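Local coordinates for protein sulfite dehydrogenase (Paracoccus pantotrophus, PDB 2XTS) that oxidises protein-bound sulfane sulfur in the Sox system, using a molybdenum cofactor and passing electrons to the haem of its partner cytochrome subunit, at residues T259-K265 and Y368-G372. Where two conformers were deposited one is given. Residue numbers count along the deposited sequence, not the author numbering.
Sequences TWVMDAK and YHNNG. With CO (cobalt (II) ion), chain G.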
loop_
_atom_site.group_PDB
_atom_site.type_symbol
_atom_site.label_atom_id
_atom_site.label_comp_id
_atom_site.label_asym_id
_atom_site.label_seq_id
_atom_site.Cartn_x
_atom_site.Cartn_y
_atom_site.Cartn_z
ATOM N N THR A 259 12.210 6.732 -26.870
ATOM C CA THR A 259 13.044 6.714 -25.676
ATOM C C THR A 259 12.170 6.100 -24.608
ATOM O O THR A 259 11.496 6.771 -23.832
ATOM C CB THR A 259 13.572 8.116 -25.318
ATOM O OG1 THR A 259 12.477 9.062 -25.330
ATOM C CG2 THR A 259 14.598 8.533 -26.360
ATOM N N TRP A 260 12.154 4.783 -24.602
ATOM C CA TRP A 260 11.239 4.053 -23.754
ATOM C C TRP A 260 11.738 3.941 -22.318
ATOM O O TRP A 260 10.975 4.146 -21.371
ATOM C CB TRP A 260 10.990 2.663 -24.338
ATOM C CG TRP A 260 10.372 2.690 -25.701
ATOM C CD1 TRP A 260 9.348 3.469 -26.118
ATOM C CD2 TRP A 260 10.722 1.857 -26.817
ATOM N NE1 TRP A 260 9.049 3.203 -27.438
ATOM C CE2 TRP A 260 9.874 2.208 -27.887
ATOM C CE3 TRP A 260 11.697 0.883 -27.024
ATOM C CZ2 TRP A 260 9.958 1.591 -29.141
ATOM C CZ3 TRP A 260 11.781 0.282 -28.280
ATOM C CH2 TRP A 260 10.918 0.635 -29.312
ATOM N N VAL A 261 12.996 3.574 -22.120
ATOM C CA VAL A 261 13.472 3.282 -20.766
ATOM C C VAL A 261 13.756 4.551 -19.970
ATOM O O VAL A 261 14.191 5.580 -20.503
ATOM C CB VAL A 261 14.688 2.299 -20.688
ATOM C CG1 VAL A 261 14.725 1.584 -19.330
ATOM C CG2 VAL A 261 14.634 1.240 -21.733
ATOM N N MET A 262 13.458 4.459 -18.679
ATOM C CA MET A 262 13.771 5.493 -17.708
ATOM C C MET A 262 15.119 5.141 -17.057
ATOM O O MET A 262 15.289 4.066 -16.490
ATOM C CB MET A 262 12.652 5.598 -16.670
ATOM C CG MET A 262 11.285 5.898 -17.246
ATOM S SD MET A 262 11.231 7.455 -18.174
ATOM C CE MET A 262 11.223 8.655 -16.843
ATOM N N ASP A 263 16.070 6.061 -17.104
ATOM C CA ASP A 263 17.415 5.786 -16.607
ATOM C C ASP A 263 17.541 5.982 -15.083
ATOM O O ASP A 263 16.689 6.604 -14.434
ATOM C CB ASP A 263 18.424 6.679 -17.340
ATOM C CG ASP A 263 18.541 6.365 -18.824
ATOM O OD1 ASP A 263 18.395 5.192 -19.224
ATOM O OD2 ASP A 263 18.805 7.314 -19.586
ATOM N N ALA A 264 18.638 5.472 -14.524
ATOM C CA ALA A 264 18.870 5.527 -13.085
ATOM C C ALA A 264 18.781 6.940 -12.561
ATOM O O ALA A 264 19.338 7.877 -13.138
ATOM C CB ALA A 264 20.223 4.912 -12.727
ATOM N N LYS A 265 18.105 7.076 -11.422
ATOM C CA LYS A 265 17.768 8.361 -10.892
ATOM C C LYS A 265 17.636 8.258 -9.376
ATOM O O LYS A 265 17.409 7.193 -8.830
ATOM C CB LYS A 265 16.437 8.794 -11.516
ATOM C CG LYS A 265 16.033 10.218 -11.293
ATOM C CD LYS A 265 14.904 10.587 -12.239
ATOM C CE LYS A 265 14.305 11.934 -11.942
ATOM N NZ LYS A 265 13.310 12.353 -12.974
ATOM N N TYR A 368 11.809 15.720 -21.702
ATOM C CA TYR A 368 11.593 14.461 -21.017
ATOM C C TYR A 368 12.948 13.920 -20.509
ATOM O O TYR A 368 14.024 14.437 -20.853
ATOM C CB TYR A 368 10.972 13.465 -22.005
ATOM C CG TYR A 368 9.688 13.960 -22.635
ATOM C CD1 TYR A 368 8.504 14.024 -21.897
ATOM C CD2 TYR A 368 9.650 14.380 -23.949
ATOM C CE1 TYR A 368 7.322 14.466 -22.465
ATOM C CE2 TYR A 368 8.472 14.855 -24.504
ATOM C CZ TYR A 368 7.314 14.893 -23.766
ATOM O OH TYR A 368 6.145 15.288 -24.375
ATOM N N HIS A 369 12.884 12.851 -19.716
ATOM C CA HIS A 369 14.059 12.080 -19.332
ATOM C C HIS A 369 15.138 12.874 -18.590
ATOM O O HIS A 369 16.324 12.636 -18.760
ATOM C CB HIS A 369 14.639 11.325 -20.528
ATOM C CG HIS A 369 13.675 10.343 -21.120
ATOM N ND1 HIS A 369 13.421 9.109 -20.552
ATOM C CD2 HIS A 369 12.900 10.407 -22.231
ATOM C CE1 HIS A 369 12.500 8.479 -21.266
ATOM N NE2 HIS A 369 12.176 9.236 -22.301
ATOM N N ASN A 370 14.716 13.798 -17.730
ATOM C CA ASN A 370 15.654 14.477 -16.844
ATOM C C ASN A 370 15.939 13.657 -15.596
ATOM O O ASN A 370 15.230 13.753 -14.594
ATOM C CB ASN A 370 15.127 15.852 -16.456
ATOM C CG ASN A 370 16.134 16.627 -15.639
ATOM O OD1 ASN A 370 17.243 16.122 -15.357
ATOM N ND2 ASN A 370 15.776 17.848 -15.248
ATOM N N ASN A 371 17.015 12.884 -15.657
ATOM C CA ASN A 371 17.457 12.133 -14.488
ATOM C C ASN A 371 18.678 12.759 -13.807
ATOM O O ASN A 371 19.362 12.086 -13.044
ATOM C CB ASN A 371 17.699 10.651 -14.790
ATOM C CG ASN A 371 18.793 10.408 -15.796
ATOM O OD1 ASN A 371 18.925 11.116 -16.795
ATOM N ND2 ASN A 371 19.592 9.365 -15.541
ATOM N N GLY A 372 18.938 14.041 -14.046
ATOM C CA GLY A 372 20.099 14.697 -13.470
ATOM C C GLY A 372 20.083 14.742 -11.946
ATOM O O GLY A 372 19.044 14.787 -11.299
HETATM CO CO CO G . 10.866 8.776 -23.946
HETATM O O HOH W 1 9.715 8.222 -25.681
HETATM O O HOH W 2 17.779 9.789 -18.998
HETATM O O HOH W 3 15.287 8.716 -18.237
HETATM O O HOH W 4 10.373 10.820 -24.229
#
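Two irregular segments can be joined through a shared metal ion, and here cobalt(II) does so. T259 chelates it through O and OG1, the latter also hydrogen-bonded to D248, and H369 adds NE2, each atom 2.1 Å from CO; two waters and E219 complete six ligands. T259 O and OG1 each lie 3.0 Å from H369 NE2 because all three bind the ion. Direct hydrogen bonds take over at the far end: N371 ND2 donates almost linearly to A264 O (2.8 Å), and extended K265 reaches N370 O with NZ (2.9 Å) while forming a salt bridge with E119. Both loops belong to the E-set-like dimerisation domain of the sulfite oxidase family, 259-265 leading into strand 265-270. Between these ends, water links D263 N to H369 ND1, and M262 SD sits obliquely 4.3 Å from the centroid of the H369 imidazole. The cytochrome chain borders this middle region: its R151 forms a salt bridge with D263, whose OD1 is hydrogen-bonded to Y156 of that chain, and also hydrogen-bonds V261 O.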